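Local coordinates for protein VP5 (Halorubrum pleomorphic virus 6, PDB 6QGL) that is a viral envelope protein that probably mediates fusion of the virion membrane with that of its haloarchaeal host, at residues Phe156-Ser161 with Thr190-Gly195; Ser164-Lys169 with Phe186-Gly191. All blocks are in the same frame, centred on the assembly; numbering follows the deposited sequence.

Interaction 1: Phe156-Ser161 with Thr190-Gly195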
loop_
_atom_site.group_PDB
_atom_site.type_symbol
_atom_site.label_atom_id
_atom_site.label_comp_id
_atom_site.label_asym_id
_atom_site.label_seq_id
_atom_site.Cartn_x
_atom_site.Cartn_y
_atom_site.Cartn_z
ATOM N N PHE A 156 -0.382 -28.029 -19.641
ATOM C CA PHE A 156 -1.774 -28.432 -19.389
ATOM C C PHE A 156 -2.333 -29.462 -20.383
ATOM O O PHE A 156 -3.552 -29.559 -20.561
ATOM C CB PHE A 156 -2.672 -27.186 -19.310
ATOM C CG PHE A 156 -2.267 -26.220 -18.221
ATOM C CD1 PHE A 156 -1.450 -25.134 -18.501
ATOM C CD2 PHE A 156 -2.676 -26.418 -16.907
ATOM C CE1 PHE A 156 -1.063 -24.252 -17.492
ATOM C CE2 PHE A 156 -2.284 -25.537 -15.898
ATOM C CZ PHE A 156 -1.481 -24.460 -16.198
ATOM N N GLY A 157 -1.433 -30.260 -20.951
ATOM C CA GLY A 157 -1.717 -31.285 -21.945
ATOM C C GLY A 157 -2.686 -32.381 -21.552
ATOM O O GLY A 157 -3.374 -32.903 -22.424
ATOM N N ASN A 158 -2.737 -32.754 -20.258
ATOM C CA ASN A 158 -3.613 -33.812 -19.736
ATOM C C ASN A 158 -4.854 -33.267 -18.977
ATOM O O ASN A 158 -5.642 -34.047 -18.434
ATOM C CB ASN A 158 -2.802 -34.805 -18.881
ATOM C CG ASN A 158 -3.515 -36.084 -18.502
ATOM O OD1 ASN A 158 -4.052 -36.809 -19.343
ATOM N ND2 ASN A 158 -3.531 -36.391 -17.216
ATOM N N LEU A 159 -5.051 -31.939 -18.980
ATOM C CA LEU A 159 -6.191 -31.312 -18.308
ATOM C C LEU A 159 -7.432 -31.285 -19.205
ATOM O O LEU A 159 -7.378 -30.733 -20.302
ATOM C CB LEU A 159 -5.821 -29.891 -17.831
ATOM C CG LEU A 159 -6.882 -29.124 -17.044
ATOM C CD1 LEU A 159 -7.027 -29.668 -15.633
ATOM C CD2 LEU A 159 -6.548 -27.665 -17.000
ATOM N N ALA A 160 -8.556 -31.849 -18.713
ATOM C CA ALA A 160 -9.844 -31.929 -19.414
ATOM C C ALA A 160 -10.374 -30.567 -19.865
ATOM O O ALA A 160 -10.132 -29.567 -19.190
ATOM C CB ALA A 160 -10.873 -32.612 -18.530
ATOM N N SER A 161 -11.090 -30.535 -21.007
ATOM C CA SER A 161 -11.681 -29.319 -21.576
ATOM C C SER A 161 -12.783 -28.771 -20.661
ATOM O O SER A 161 -13.597 -29.545 -20.146
ATOM C CB SER A 161 -12.244 -29.600 -22.968
ATOM O OG SER A 161 -12.636 -28.406 -23.626
ATOM N N THR A 190 -1.689 -28.971 -12.637
ATOM C CA THR A 190 -1.588 -28.904 -14.102
ATOM C C THR A 190 -2.362 -30.029 -14.817
ATOM O O THR A 190 -2.685 -29.884 -15.998
ATOM C CB THR A 190 -0.129 -28.824 -14.560
ATOM O OG1 THR A 190 0.573 -29.981 -14.109
ATOM C CG2 THR A 190 0.569 -27.549 -14.085
ATOM N N GLY A 191 -2.666 -31.116 -14.104
ATOM C CA GLY A 191 -3.472 -32.209 -14.636
ATOM C C GLY A 191 -2.824 -33.565 -14.834
ATOM O O GLY A 191 -3.535 -34.536 -15.106
ATOM N N TRP A 192 -1.484 -33.652 -14.731
ATOM C CA TRP A 192 -0.753 -34.915 -14.901
ATOM C C TRP A 192 -0.919 -35.809 -13.673
ATOM O O TRP A 192 -1.269 -35.318 -12.599
ATOM C CB TRP A 192 0.741 -34.656 -15.164
ATOM C CG TRP A 192 1.004 -33.675 -16.266
ATOM C CD1 TRP A 192 1.270 -32.347 -16.130
ATOM C CD2 TRP A 192 0.974 -33.938 -17.674
ATOM N NE1 TRP A 192 1.437 -31.769 -17.365
ATOM C CE2 TRP A 192 1.253 -32.719 -18.333
ATOM C CE3 TRP A 192 0.759 -35.090 -18.449
ATOM C CZ2 TRP A 192 1.317 -32.617 -19.726
ATOM C CZ3 TRP A 192 0.811 -34.985 -19.830
ATOM C CH2 TRP A 192 1.088 -33.763 -20.454
ATOM N N ASP A 193 -0.675 -37.117 -13.827
ATOM C CA ASP A 193 -0.764 -38.050 -12.712
ATOM C C ASP A 193 0.519 -38.019 -11.908
ATOM O O ASP A 193 1.588 -37.721 -12.454
ATOM C CB ASP A 193 -1.037 -39.487 -13.208
ATOM C CG ASP A 193 -2.403 -39.707 -13.842
ATOM O OD1 ASP A 193 -3.362 -38.999 -13.457
ATOM O OD2 ASP A 193 -2.516 -40.599 -14.713
ATOM N N SER A 194 0.388 -38.336 -10.606
ATOM C CA SER A 194 1.515 -38.512 -9.711
ATOM C C SER A 194 2.165 -39.774 -10.269
ATOM O O SER A 194 1.523 -40.818 -10.413
ATOM C CB SER A 194 1.049 -38.705 -8.271
ATOM O OG SER A 194 0.037 -39.693 -8.167
ATOM N N GLY A 195 3.368 -39.584 -10.757
ATOM C CA GLY A 195 4.197 -40.567 -11.442
ATOM C C GLY A 195 4.856 -39.949 -12.663
ATOM O O GLY A 195 5.953 -40.359 -13.054
HETATM O O HOH W 1 -6.378 -34.247 -15.068
#

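Interaction 2: Ser164-Lys169 with Phe186-Gly191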
loop_
_atom_site.group_PDB
_atom_site.type_symbol
_atom_site.label_atom_id
_atom_site.label_comp_id
_atom_site.label_asym_id
_atom_site.label_seq_id
_atom_site.Cartn_x
_atom_site.Cartn_y
_atom_site.Cartn_z
ATOM N N SER A 164 -10.935 -26.176 -14.777
ATOM C CA SER A 164 -9.932 -25.241 -14.281
ATOM C C SER A 164 -8.812 -26.007 -13.568
ATOM O O SER A 164 -9.110 -26.941 -12.813
ATOM C CB SER A 164 -10.563 -24.229 -13.328
ATOM O OG SER A 164 -9.593 -23.337 -12.801
ATOM N N PRO A 165 -7.525 -25.622 -13.752
ATOM C CA PRO A 165 -6.451 -26.306 -13.012
ATOM C C PRO A 165 -6.425 -25.888 -11.534
ATOM O O PRO A 165 -5.710 -26.492 -10.732
ATOM C CB PRO A 165 -5.185 -25.874 -13.755
ATOM C CG PRO A 165 -5.509 -24.542 -14.304
ATOM C CD PRO A 165 -6.988 -24.531 -14.594
ATOM N N ASN A 166 -7.221 -24.853 -11.183
ATOM C CA ASN A 166 -7.345 -24.285 -9.843
ATOM C C ASN A 166 -8.529 -24.847 -9.063
ATOM O O ASN A 166 -9.554 -25.208 -9.643
ATOM C CB ASN A 166 -7.502 -22.761 -9.904
ATOM C CG ASN A 166 -6.569 -22.013 -10.819
ATOM O OD1 ASN A 166 -5.366 -22.290 -10.901
ATOM N ND2 ASN A 166 -7.110 -21.016 -11.502
ATOM N N THR A 167 -8.389 -24.865 -7.731
ATOM C CA THR A 167 -9.409 -25.275 -6.770
ATOM C C THR A 167 -9.307 -24.314 -5.583
ATOM O O THR A 167 -8.229 -24.182 -4.994
ATOM C CB THR A 167 -9.230 -26.747 -6.331
ATOM O OG1 THR A 167 -8.986 -27.579 -7.466
ATOM C CG2 THR A 167 -10.431 -27.277 -5.556
ATOM N N LEU A 168 -10.411 -23.613 -5.265
ATOM C CA LEU A 168 -10.461 -22.698 -4.123
ATOM C C LEU A 168 -11.103 -23.463 -2.976
ATOM O O LEU A 168 -12.322 -23.668 -2.964
ATOM C CB LEU A 168 -11.224 -21.386 -4.436
ATOM C CG LEU A 168 -10.798 -20.564 -5.659
ATOM C CD1 LEU A 168 -11.485 -19.216 -5.668
ATOM C CD2 LEU A 168 -9.296 -20.368 -5.721
ATOM N N LYS A 169 -10.257 -23.959 -2.059
ATOM C CA LYS A 169 -10.661 -24.777 -0.915
ATOM C C LYS A 169 -11.047 -23.922 0.280
ATOM O O LYS A 169 -10.307 -23.009 0.646
ATOM C CB LYS A 169 -9.537 -25.757 -0.529
ATOM C CG LYS A 169 -9.244 -26.828 -1.579
ATOM C CD LYS A 169 -7.986 -27.625 -1.256
ATOM C CE LYS A 169 -8.273 -28.883 -0.474
ATOM N NZ LYS A 169 -7.023 -29.591 -0.095
ATOM N N PHE A 186 -5.627 -21.720 -1.920
ATOM C CA PHE A 186 -5.416 -21.856 -3.349
ATOM C C PHE A 186 -4.665 -23.134 -3.696
ATOM O O PHE A 186 -3.494 -23.273 -3.345
ATOM C CB PHE A 186 -4.697 -20.619 -3.920
ATOM C CG PHE A 186 -4.440 -20.728 -5.401
ATOM C CD1 PHE A 186 -5.445 -20.451 -6.321
ATOM C CD2 PHE A 186 -3.205 -21.147 -5.879
ATOM C CE1 PHE A 186 -5.217 -20.586 -7.691
ATOM C CE2 PHE A 186 -2.986 -21.295 -7.245
ATOM C CZ PHE A 186 -3.989 -21.007 -8.144
ATOM N N ARG A 187 -5.329 -24.042 -4.423
ATOM C CA ARG A 187 -4.737 -25.279 -4.929
ATOM C C ARG A 187 -4.671 -25.172 -6.454
ATOM O O ARG A 187 -5.618 -24.687 -7.070
ATOM C CB ARG A 187 -5.542 -26.519 -4.484
ATOM C CG ARG A 187 -4.993 -27.848 -5.016
ATOM C CD ARG A 187 -5.608 -29.044 -4.321
ATOM N NE ARG A 187 -5.146 -30.312 -4.891
ATOM C CZ ARG A 187 -4.045 -30.960 -4.521
ATOM N NH1 ARG A 187 -3.715 -32.105 -5.101
ATOM N NH2 ARG A 187 -3.259 -30.461 -3.574
ATOM N N HIS A 188 -3.545 -25.600 -7.048
ATOM C CA HIS A 188 -3.311 -25.596 -8.491
ATOM C C HIS A 188 -2.636 -26.895 -8.907
ATOM O O HIS A 188 -1.575 -27.230 -8.385
ATOM C CB HIS A 188 -2.459 -24.382 -8.913
ATOM C CG HIS A 188 -2.139 -24.339 -10.376
ATOM N ND1 HIS A 188 -3.022 -23.801 -11.291
ATOM C CD2 HIS A 188 -1.040 -24.775 -11.034
ATOM C CE1 HIS A 188 -2.438 -23.929 -12.470
ATOM N NE2 HIS A 188 -1.243 -24.504 -12.367
ATOM N N ASN A 189 -3.260 -27.614 -9.851
ATOM C CA ASN A 189 -2.742 -28.856 -10.424
ATOM C C ASN A 189 -2.826 -28.765 -11.947
ATOM O O ASN A 189 -3.910 -28.520 -12.484
ATOM C CB ASN A 189 -3.501 -30.086 -9.903
ATOM C CG ASN A 189 -2.867 -31.403 -10.291
ATOM O OD1 ASN A 189 -1.642 -31.528 -10.403
ATOM N ND2 ASN A 189 -3.683 -32.423 -10.499
ATOM N N THR A 190 -1.689 -28.971 -12.637
ATOM C CA THR A 190 -1.588 -28.904 -14.102
ATOM C C THR A 190 -2.362 -30.029 -14.817
ATOM O O THR A 190 -2.685 -29.884 -15.998
ATOM C CB THR A 190 -0.129 -28.824 -14.560
ATOM O OG1 THR A 190 0.573 -29.981 -14.109
ATOM C CG2 THR A 190 0.569 -27.549 -14.085
ATOM N N GLY A 191 -2.666 -31.116 -14.104
ATOM C CA GLY A 191 -3.472 -32.209 -14.636
ATOM C C GLY A 191 -2.824 -33.565 -14.834
ATOM O O GLY A 191 -3.535 -34.536 -15.106
#

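Interaction 1: Phe156-Ser161 with Thr190-Gly195
Two loops lie against each other here, neither with regular secondary structure, and the contact is tight at its backbone centre and loose toward solvent. F156 to L159 form a type I beta turn, closed by L159 N bonding to F156 O, and G191 presses against this turn with its CA 4.7 Å from L159 CA. G191, with no CB on the side facing the turn, puts its backbone directly against L159 N and the N158 carbonyl carbon. The positive phi of G191 (114°) suits glycine.

W192 turns its indole back over the turn, with CG beside its own backbone N (chi1 -51°). N158 CB sits over the face of the six-membered ring in a CH-pi contact, 4.0 Å from its centroid, while G157 N lies 3.8 Å from W192 CZ2. The indole's rotation is fixed further by its NE1, which bonds to R155 O just before the turn. On the inner side, F156 CE2 meets the methyl CG2 of T190 at 3.9 Å, the two side chains crossing at about a right angle, and L159 CB rests against T190 O.

Toward solvent, polar links take over. N158, its CG anti to the backbone N, reaches across so that ND2 donates to G191 O at 2.8 Å. That bond is bent, 140° at the hydrogen, with the donor above the carbonyl plane. A water also donates to G191 O, so two donors grip this oxygen; the same water's other link, to N158 O, is weak.

Within the fold, the turn falls between helix 145-148, whose L145 touches F156 and L159, and strand 166-174; its partner loop leaves strand 180-189 for strand 201-204, with T190 bonded through its backbone to S200.

Interaction 2: Ser164-Lys169 with Phe186-Gly191
T167 and R187 form the antiparallel hydrogen-bonded pair at the middle of this contact: T167 N donates to R187 O at 2.9 Å, and R187 N returns a bond to T167 O. Beyond them, N189 N gives P165 O a nearly straight bond, 2.8 Å long and 174° at the hydrogen, extending the ladder past the start of strand 166-174.

On the face carrying N166, L168, F186 and H188, the non-hydrogen-bonded pair N166 and H188 adds a side-chain bond. N166 CG stands anti to its carbonyl carbon (chi1 -46°), and from there OD1 reaches H188. H188 ND1 donates to N166 OD1 at 2.8 Å, in both the ring plane and the amide's carbonyl plane, consistent with a proton on ND1. The same OD1 lies 3.3 Å from F186 CZ, and L168 CD2 approaches the edge of the F186 ring. P165 CB and CG lie alongside H188 CE1.

A second shell holds N166 in place: its ND2 bonds to E131, which also takes the hydroxyl of S164, and S164 OG receives N166 N in an ST turn. On the face carrying T167 and R187, the R187 chain runs beside that of K169, their CD atoms in contact and their like charges both paired with E203.

Helix 97-140 backs the N166 face through V127 and L130, F151 stacks on H188, and strand 201-204 continues the sheet beyond strand 180-189.

In the fold
Both interactions belong to one excursion of the chain, with T190 and G191 common to the two. Interaction 2 is the open end of the hairpin formed by strands 166-174 and 180-189; interaction 1 joins the loops that lead into the first strand and out of the second. Their centres are 11 Å apart, and packing contacts bridge them: F156 CE2 packs on P165 CB at 3.6 Å and on H188 CE1 at 3.8 Å, while L159 CD2 reaches P165 CB at 3.9 Å. Packing thus passes from the partly buried hairpin to the surface loops; the contact centres lie about 28 Å (interaction 2) and 37 Å (interaction 1) from the chain's centre.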